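PDB 2DUL: tRNA (guanine(26)-N(2))-dimethyltransferase from Pyrococcus horikoshii, which probably transfers two methyl groups from S-adenosyl-L-methionine to the N2 atom of the guanine at position 26 in a number of tRNAs. Local coordinates for residues 6-11 / 62-67; 38-43 / 66-71; 26-31 / 56-61. All coordinates share one frame; numbering follows the deposited sequence.

Interaction 1: residues 6-11 / 62-67; sequences VQEGKA and GIRFAL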
loop_
_atom_site.group_PDB
_atom_site.type_symbol
_atom_site.label_atom_id
_atom_site.label_comp_id
_atom_site.label_asym_id
_atom_site.label_seq_id
_atom_site.Cartn_x
_atom_site.Cartn_y
_atom_site.Cartn_z
ATOM N N VAL A 6 -24.986 -3.322 8.129
ATOM C CA VAL A 6 -24.400 -3.755 6.867
ATOM C C VAL A 6 -23.424 -4.901 7.102
ATOM O O VAL A 6 -22.950 -5.109 8.218
ATOM C CB VAL A 6 -23.648 -2.600 6.167
ATOM C CG1 VAL A 6 -24.617 -1.472 5.835
ATOM C CG2 VAL A 6 -22.526 -2.090 7.061
ATOM N N GLN A 7 -23.130 -5.650 6.048
ATOM C CA GLN A 7 -22.205 -6.764 6.158
ATOM C C GLN A 7 -21.083 -6.672 5.133
ATOM O O GLN A 7 -21.310 -6.309 3.979
ATOM C CB GLN A 7 -22.948 -8.088 5.986
ATOM C CG GLN A 7 -22.050 -9.305 6.093
ATOM C CD GLN A 7 -22.824 -10.603 6.091
ATOM O OE1 GLN A 7 -23.587 -10.882 5.164
ATOM N NE2 GLN A 7 -22.633 -11.408 7.132
ATOM N N GLU A 8 -19.870 -6.992 5.572
ATOM C CA GLU A 8 -18.695 -6.979 4.709
ATOM C C GLU A 8 -17.860 -8.191 5.092
ATOM O O GLU A 8 -17.348 -8.270 6.209
ATOM C CB GLU A 8 -17.874 -5.702 4.905
ATOM C CG GLU A 8 -16.536 -5.740 4.170
ATOM C CD GLU A 8 -15.722 -4.470 4.324
ATOM O OE1 GLU A 8 -14.478 -4.576 4.335
ATOM O OE2 GLU A 8 -16.316 -3.370 4.417
ATOM N N GLY A 9 -17.722 -9.131 4.163
ATOM C CA GLY A 9 -16.973 -10.338 4.458
ATOM C C GLY A 9 -17.760 -11.112 5.500
ATOM O O GLY A 9 -18.989 -11.165 5.435
ATOM N N LYS A 10 -17.068 -11.699 6.471
ATOM C CA LYS A 10 -17.738 -12.454 7.523
ATOM C C LYS A 10 -18.230 -11.556 8.660
ATOM O O LYS A 10 -18.815 -12.036 9.629
ATOM C CB LYS A 10 -16.792 -13.519 8.088
ATOM C CG LYS A 10 -16.444 -14.619 7.097
ATOM C CD LYS A 10 -15.538 -15.667 7.725
ATOM C CE LYS A 10 -15.205 -16.773 6.732
ATOM N NZ LYS A 10 -14.196 -17.720 7.288
ATOM N N ALA A 11 -18.005 -10.253 8.533
ATOM C CA ALA A 11 -18.410 -9.316 9.575
ATOM C C ALA A 11 -19.743 -8.615 9.342
ATOM O O ALA A 11 -20.089 -8.258 8.217
ATOM C CB ALA A 11 -17.317 -8.269 9.777
ATOM N N GLY A 62 -10.398 -4.196 11.912
ATOM C CA GLY A 62 -9.989 -5.073 12.997
ATOM C C GLY A 62 -10.932 -6.253 13.192
ATOM O O GLY A 62 -10.494 -7.366 13.484
ATOM N N ILE A 63 -12.230 -6.018 13.040
ATOM C CA ILE A 63 -13.202 -7.095 13.195
ATOM C C ILE A 63 -12.964 -8.163 12.129
ATOM O O ILE A 63 -13.006 -9.360 12.420
ATOM C CB ILE A 63 -14.649 -6.557 13.105
ATOM C CG1 ILE A 63 -14.968 -5.753 14.369
ATOM C CG2 ILE A 63 -15.637 -7.713 12.951
ATOM C CD1 ILE A 63 -16.212 -4.895 14.261
ATOM N N ARG A 64 -12.697 -7.743 10.895
ATOM C CA ARG A 64 -12.441 -8.719 9.839
ATOM C C ARG A 64 -11.113 -9.436 10.090
ATOM O O ARG A 64 -10.977 -10.622 9.794
ATOM C CB ARG A 64 -12.452 -8.048 8.465
ATOM C CG ARG A 64 -13.839 -7.558 8.063
ATOM C CD ARG A 64 -13.897 -7.241 6.583
ATOM N NE ARG A 64 -13.595 -8.415 5.770
ATOM C CZ ARG A 64 -13.314 -8.369 4.471
ATOM N NH1 ARG A 64 -13.297 -7.204 3.833
ATOM N NH2 ARG A 64 -13.032 -9.486 3.812
ATOM N N PHE A 65 -10.132 -8.726 10.640
ATOM C CA PHE A 65 -8.846 -9.358 10.953
ATOM C C PHE A 65 -9.113 -10.509 11.925
ATOM O O PHE A 65 -8.619 -11.622 11.747
ATOM C CB PHE A 65 -7.900 -8.364 11.632
ATOM C CG PHE A 65 -7.294 -7.347 10.702
ATOM C CD1 PHE A 65 -6.558 -6.280 11.218
ATOM C CD2 PHE A 65 -7.443 -7.450 9.321
ATOM C CE1 PHE A 65 -5.980 -5.333 10.375
ATOM C CE2 PHE A 65 -6.868 -6.509 8.470
ATOM C CZ PHE A 65 -6.136 -5.448 8.998
ATOM N N ALA A 66 -9.902 -10.221 12.954
ATOM C CA ALA A 66 -10.236 -11.210 13.973
ATOM C C ALA A 66 -11.067 -12.374 13.428
ATOM O O ALA A 66 -10.815 -13.536 13.762
ATOM C CB ALA A 66 -10.976 -10.533 15.130
ATOM N N LEU A 67 -12.044 -12.068 12.580
ATOM C CA LEU A 67 -12.908 -13.109 12.021
ATOM C C LEU A 67 -12.350 -13.886 10.834
ATOM O O LEU A 67 -12.735 -15.037 10.615
ATOM C CB LEU A 67 -14.254 -12.512 11.584
ATOM C CG LEU A 67 -15.211 -11.937 12.626
ATOM C CD1 LEU A 67 -16.326 -11.163 11.918
ATOM C CD2 LEU A 67 -15.786 -13.059 13.483
#

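Interaction 2: residues 38-43 / 66-71; sequences IVVVLL and ALETPA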
loop_
_atom_site.group_PDB
_atom_site.type_symbol
_atom_site.label_atom_id
_atom_site.label_comp_id
_atom_site.label_asym_id
_atom_site.label_seq_id
_atom_site.Cartn_x
_atom_site.Cartn_y
_atom_site.Cartn_z
ATOM N N ILE A 38 -7.818 -7.400 0.447
ATOM C CA ILE A 38 -6.402 -7.583 0.136
ATOM C C ILE A 38 -5.579 -7.851 1.388
ATOM O O ILE A 38 -4.793 -8.802 1.430
ATOM C CB ILE A 38 -5.817 -6.340 -0.604
ATOM C CG1 ILE A 38 -6.627 -6.058 -1.871
ATOM C CG2 ILE A 38 -4.354 -6.575 -0.969
ATOM C CD1 ILE A 38 -6.672 -7.213 -2.846
ATOM N N VAL A 39 -5.758 -7.025 2.413
ATOM C CA VAL A 39 -5.000 -7.221 3.641
ATOM C C VAL A 39 -5.387 -8.547 4.308
ATOM O O VAL A 39 -4.527 -9.252 4.847
ATOM C CB VAL A 39 -5.169 -6.012 4.622
ATOM C CG1 VAL A 39 -6.625 -5.794 4.968
ATOM C CG2 VAL A 39 -4.340 -6.246 5.875
ATOM N N VAL A 40 -6.668 -8.899 4.256
ATOM C CA VAL A 40 -7.128 -10.162 4.837
ATOM C C VAL A 40 -6.410 -11.318 4.142
ATOM O O VAL A 40 -5.953 -12.264 4.791
ATOM C CB VAL A 40 -8.664 -10.333 4.673
ATOM C CG1 VAL A 40 -9.067 -11.798 4.857
ATOM C CG2 VAL A 40 -9.384 -9.475 5.702
ATOM N N VAL A 41 -6.300 -11.231 2.819
ATOM C CA VAL A 41 -5.624 -12.271 2.053
ATOM C C VAL A 41 -4.163 -12.366 2.475
ATOM O O VAL A 41 -3.652 -13.453 2.751
ATOM C CB VAL A 41 -5.691 -11.983 0.539
ATOM C CG1 VAL A 41 -4.798 -12.965 -0.222
ATOM C CG2 VAL A 41 -7.131 -12.104 0.055
ATOM N N LEU A 42 -3.504 -11.214 2.538
ATOM C CA LEU A 42 -2.102 -11.156 2.921
ATOM C C LEU A 42 -1.854 -11.745 4.304
ATOM O O LEU A 42 -0.923 -12.531 4.491
ATOM C CB LEU A 42 -1.602 -9.706 2.880
ATOM C CG LEU A 42 -0.122 -9.505 3.229
ATOM C CD1 LEU A 42 0.740 -10.333 2.281
ATOM C CD2 LEU A 42 0.244 -8.029 3.137
ATOM N N LEU A 43 -2.685 -11.372 5.270
ATOM C CA LEU A 43 -2.517 -11.866 6.628
ATOM C C LEU A 43 -2.669 -13.380 6.719
ATOM O O LEU A 43 -2.092 -14.011 7.604
ATOM C CB LEU A 43 -3.495 -11.168 7.583
ATOM C CG LEU A 43 -2.952 -9.916 8.292
ATOM C CD1 LEU A 43 -2.242 -9.003 7.312
ATOM C CD2 LEU A 43 -4.096 -9.190 8.980
ATOM N N ALA A 66 -9.902 -10.221 12.954
ATOM C CA ALA A 66 -10.236 -11.210 13.973
ATOM C C ALA A 66 -11.067 -12.374 13.428
ATOM O O ALA A 66 -10.815 -13.536 13.762
ATOM C CB ALA A 66 -10.976 -10.533 15.130
ATOM N N LEU A 67 -12.044 -12.068 12.580
ATOM C CA LEU A 67 -12.908 -13.109 12.021
ATOM C C LEU A 67 -12.350 -13.886 10.834
ATOM O O LEU A 67 -12.735 -15.037 10.615
ATOM C CB LEU A 67 -14.254 -12.512 11.584
ATOM C CG LEU A 67 -15.211 -11.937 12.626
ATOM C CD1 LEU A 67 -16.326 -11.163 11.918
ATOM C CD2 LEU A 67 -15.786 -13.059 13.483
ATOM N N GLU A 68 -11.441 -13.277 10.076
ATOM C CA GLU A 68 -10.936 -13.919 8.868
ATOM C C GLU A 68 -9.448 -14.217 8.732
ATOM O O GLU A 68 -9.010 -14.662 7.674
ATOM C CB GLU A 68 -11.388 -13.089 7.663
ATOM C CG GLU A 68 -12.892 -12.850 7.629
ATOM C CD GLU A 68 -13.317 -11.870 6.550
ATOM O OE1 GLU A 68 -12.819 -11.988 5.409
ATOM O OE2 GLU A 68 -14.158 -10.987 6.840
ATOM N N THR A 69 -8.666 -13.988 9.779
ATOM C CA THR A 69 -7.235 -14.251 9.692
ATOM C C THR A 69 -6.743 -14.951 10.950
ATOM O O THR A 69 -7.455 -15.022 11.948
ATOM C CB THR A 69 -6.430 -12.945 9.517
ATOM O OG1 THR A 69 -6.331 -12.271 10.778
ATOM C CG2 THR A 69 -7.116 -12.026 8.512
ATOM N N PRO A 70 -5.512 -15.484 10.914
ATOM C CA PRO A 70 -4.918 -16.185 12.058
ATOM C C PRO A 70 -4.502 -15.260 13.206
ATOM O O PRO A 70 -3.901 -15.713 14.184
ATOM C CB PRO A 70 -3.710 -16.897 11.437
ATOM C CG PRO A 70 -4.108 -17.071 10.000
ATOM C CD PRO A 70 -4.724 -15.730 9.695
ATOM N N ALA A 71 -4.808 -13.971 13.090
ATOM C CA ALA A 71 -4.447 -13.024 14.145
ATOM C C ALA A 71 -5.034 -13.508 15.471
ATOM O O ALA A 71 -6.192 -13.919 15.527
ATOM C CB ALA A 71 -4.975 -11.621 13.807
#

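Interaction 3: residues 26-31 / 56-61; sequences VFYNPR and SATGIR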
loop_
_atom_site.group_PDB
_atom_site.type_symbol
_atom_site.label_atom_id
_atom_site.label_comp_id
_atom_site.label_asym_id
_atom_site.label_seq_id
_atom_site.Cartn_x
_atom_site.Cartn_y
_atom_site.Cartn_z
ATOM N N VAL A 26 -19.506 8.453 12.264
ATOM C CA VAL A 26 -18.401 7.515 12.101
ATOM C C VAL A 26 -18.316 7.104 10.634
ATOM O O VAL A 26 -19.272 6.575 10.068
ATOM C CB VAL A 26 -18.597 6.257 12.973
ATOM C CG1 VAL A 26 -17.360 5.373 12.891
ATOM C CG2 VAL A 26 -18.873 6.660 14.417
ATOM N N PHE A 27 -17.159 7.351 10.034
ATOM C CA PHE A 27 -16.914 7.055 8.627
ATOM C C PHE A 27 -16.858 5.579 8.240
ATOM O O PHE A 27 -16.237 4.760 8.923
ATOM C CB PHE A 27 -15.600 7.723 8.195
ATOM C CG PHE A 27 -15.297 7.596 6.724
ATOM C CD1 PHE A 27 -15.977 8.374 5.788
ATOM C CD2 PHE A 27 -14.324 6.707 6.274
ATOM C CE1 PHE A 27 -15.685 8.270 4.423
ATOM C CE2 PHE A 27 -14.026 6.594 4.915
ATOM C CZ PHE A 27 -14.707 7.377 3.988
ATOM N N TYR A 28 -17.521 5.257 7.134
ATOM C CA TYR A 28 -17.520 3.912 6.571
ATOM C C TYR A 28 -17.629 4.037 5.057
ATOM O O TYR A 28 -18.548 4.677 4.541
ATOM C CB TYR A 28 -18.686 3.056 7.072
ATOM C CG TYR A 28 -18.701 1.694 6.404
ATOM C CD1 TYR A 28 -17.666 0.782 6.618
ATOM C CD2 TYR A 28 -19.703 1.349 5.492
ATOM C CE1 TYR A 28 -17.621 -0.434 5.939
ATOM C CE2 TYR A 28 -19.669 0.134 4.804
ATOM C CZ TYR A 28 -18.622 -0.751 5.029
ATOM O OH TYR A 28 -18.556 -1.935 4.329
ATOM N N ASN A 29 -16.691 3.425 4.348
ATOM C CA ASN A 29 -16.694 3.468 2.894
ATOM C C ASN A 29 -16.688 2.045 2.352
ATOM O O ASN A 29 -15.674 1.349 2.426
ATOM C CB ASN A 29 -15.464 4.221 2.390
ATOM C CG ASN A 29 -15.456 4.385 0.884
ATOM O OD1 ASN A 29 -16.239 3.757 0.173
ATOM N ND2 ASN A 29 -14.560 5.233 0.389
ATOM N N PRO A 30 -17.827 1.590 1.804
ATOM C CA PRO A 30 -17.917 0.234 1.255
ATOM C C PRO A 30 -16.927 0.003 0.117
ATOM O O PRO A 30 -16.512 -1.128 -0.142
ATOM C CB PRO A 30 -19.375 0.137 0.802
ATOM C CG PRO A 30 -19.725 1.558 0.472
ATOM C CD PRO A 30 -19.092 2.323 1.609
ATOM N N ARG A 31 -16.544 1.082 -0.558
ATOM C CA ARG A 31 -15.596 0.972 -1.659
ATOM C C ARG A 31 -14.240 0.488 -1.137
ATOM O O ARG A 31 -13.417 -0.013 -1.904
ATOM C CB ARG A 31 -15.437 2.328 -2.365
ATOM C CG ARG A 31 -16.719 2.832 -3.041
ATOM C CD ARG A 31 -16.513 4.209 -3.667
ATOM N NE ARG A 31 -15.577 4.182 -4.791
ATOM C CZ ARG A 31 -15.887 3.771 -6.016
ATOM N NH1 ARG A 31 -17.115 3.349 -6.288
ATOM N NH2 ARG A 31 -14.971 3.785 -6.977
ATOM N N SER A 56 -9.497 2.868 13.367
ATOM C CA SER A 56 -10.623 1.976 13.105
ATOM C C SER A 56 -11.993 2.492 12.681
ATOM O O SER A 56 -12.717 1.778 11.989
ATOM C CB SER A 56 -10.829 1.068 14.320
ATOM O OG SER A 56 -9.609 0.473 14.715
ATOM N N ALA A 57 -12.371 3.689 13.114
ATOM C CA ALA A 57 -13.691 4.232 12.767
ATOM C C ALA A 57 -14.793 3.291 13.270
ATOM O O ALA A 57 -15.072 3.243 14.472
ATOM C CB ALA A 57 -13.803 4.423 11.255
ATOM N N THR A 58 -15.414 2.536 12.365
ATOM C CA THR A 58 -16.479 1.610 12.762
ATOM C C THR A 58 -15.908 0.328 13.363
ATOM O O THR A 58 -16.617 -0.414 14.046
ATOM C CB THR A 58 -17.362 1.199 11.567
ATOM O OG1 THR A 58 -16.586 0.422 10.647
ATOM C CG2 THR A 58 -17.912 2.431 10.853
ATOM N N GLY A 59 -14.628 0.074 13.094
ATOM C CA GLY A 59 -13.969 -1.121 13.597
ATOM C C GLY A 59 -13.967 -2.266 12.597
ATOM O O GLY A 59 -13.459 -3.351 12.881
ATOM N N ILE A 60 -14.516 -2.021 11.411
ATOM C CA ILE A 60 -14.601 -3.053 10.379
ATOM C C ILE A 60 -13.292 -3.769 10.052
ATOM O O ILE A 60 -13.276 -4.992 9.907
ATOM C CB ILE A 60 -15.200 -2.484 9.059
ATOM C CG1 ILE A 60 -15.297 -3.594 8.007
ATOM C CG2 ILE A 60 -14.343 -1.342 8.533
ATOM C CD1 ILE A 60 -16.211 -4.742 8.401
ATOM N N ARG A 61 -12.197 -3.025 9.940
ATOM C CA ARG A 61 -10.916 -3.644 9.600
ATOM C C ARG A 61 -10.472 -4.646 10.662
ATOM O O ARG A 61 -10.205 -5.803 10.348
ATOM C CB ARG A 61 -9.836 -2.574 9.400
ATOM C CG ARG A 61 -8.543 -3.087 8.780
ATOM C CD ARG A 61 -7.557 -1.947 8.543
ATOM N NE ARG A 61 -8.087 -0.943 7.624
ATOM C CZ ARG A 61 -7.912 -0.953 6.306
ATOM N NH1 ARG A 61 -8.447 0.006 5.568
ATOM N NH2 ARG A 61 -7.186 -1.903 5.724
HETATM O O HOH W 1 -15.221 2.182 9.060
#

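Interaction 1: residues 6-11 / 62-67
E8 meets R64 through a salt bridge at the end of strand 4-8. The E8 chain runs out extended, with CG anti to the backbone N (chi1 172°), and OE1 accepts from R64 NH1 at 2.9 Å through its anti lone pair. The donor angle is 147°. OE1 lies near the guanidinium plane; the side chains cross at about a right angle and the carboxylate plane is turned 79° from that of the guanidinium. R36 NE shares OE1, and Y28 OH bonds OE2. R64 in turn reaches D37 through NH2 and E68 through NE. An alanine in place of R64 would probably leave D37 and E68 without this positive partner and E8 with R36 as its remaining arginine. G9 follows at positive phi, its CA 3.8 Å above one guanidinium face, towards the rim; a CB built here would fall 2.7 Å from R64 NE. E8 to A11 forms a type II' turn, closed by A11 N to E8 O at 3.1 Å, which makes strands 4-8 and 11-15 a beta hairpin with a two-residue loop, resting on helix 60-68. K10 brings its carbonyl O to L67 CD1 at 3.5 Å. At A11 the contact turns apolar: CB sits 3.6 Å from I63 CG2 and 3.7 Å from L67 CD1, with the methylene CG of R64 alongside.

Interaction 2: residues 38-43 / 66-71
T69 and L43 meet through their aliphatic atoms, T69 CG2 lying 3.8 Å from L43 CB. The same methyl approaches the V40 carbonyl O at 3.9 Å and V40 CG1 at 4.1 Å, so it lies against one turn of helix 33-46. V40 CG1, anti to the backbone N, also lies 3.8 Å from E68 OE1 and close to E68 CB. P70 adds a ring carbon, CD, 3.8 Å from L43 O. What sets the T69 methyl is its first torsion: chi1 of 77° puts OG1 between the backbone N and the carbonyl carbon and CG2 anti to that carbon. OG1 is gripped twice, by A71 N at 3.2 Å (161°), an ST turn, and by a hydrogen bond with F65 O. The E68 carboxylate, besides its bridge to R64, accepts from K10 N through OE2. Farther out, N44 ND2, on the next turn of helix 33-46, bonds E68 O as well as V40 O and so links the two helices directly. Helix 60-68 is the crossover helix of a beta-alpha-beta unit between parallel strands 50-53 and 73-78, and T69 begins the loop that leads to strand 73-78. The touch is thus van der Waals contact of methyl and methylene carbons with each other and with oxygens, and since those oxygens are largely engaged elsewhere, it probably restrains the two helix ends.

Interaction 3: residues 26-31 / 56-61
V26 CG1, anti to the backbone N (chi1 -174°), presses on the backbone of the 56-61 loop, 3.3 Å from A57 C, and lies 3.6 Å from T58 CG2. A57 CB is 4.0 Å from V26 CG1. Beyond it, Y28 CB rests on T58 CG2 at 3.9 Å, and I60 CG2 meets the edge of the Y28 ring near its plane, 4.3 Å from CE1. The polar link runs through a water, which donates to F27 O at 2.8 Å and is hydrogen-bonded to T58 OG1 at 2.7 Å. T58 OG1 also accepts from I60 N (154°), an ST turn at the start of helix 60-68, where G59 takes the N-cap position. S56 to G59 form a type II' turn. This loop follows strand 50-53, the place of the glycine-rich cofactor motif in class I methyltransferases, consistent with the predicted S-adenosyl-L-methionine contacts of R61 and of D78, whose OD1 bonds A57 N. Around the contact, helix 81-94 lies against V26 and T58 through L86, strand 11-15 packs on Y28, T58 and I60, and R36 of helix 33-46 touches Y28 and I60.

Overall arrangement
Helix 60-68 and the loop before it serve all three contacts: interaction 3 at its N-terminal end, interaction 1 along its later turns, interaction 2 at its C-terminal end. Interaction 2 is a buried contact and joins this helix to helix 33-46 largely by apolar atoms. Interactions 1 and 3 are only partly buried and bring in the N-terminal hairpin and the 26-31 loop; the first joins a charged pair to apolar packing at A11, the other combines methyl contacts with a bridging water. Polar links between the sites include glutamate carboxylates, which tie interaction 1 to each of the other two. Apolar packing adds to this, A11 CB lying 3.9 Å from I60 CD1 between interactions 1 and 3.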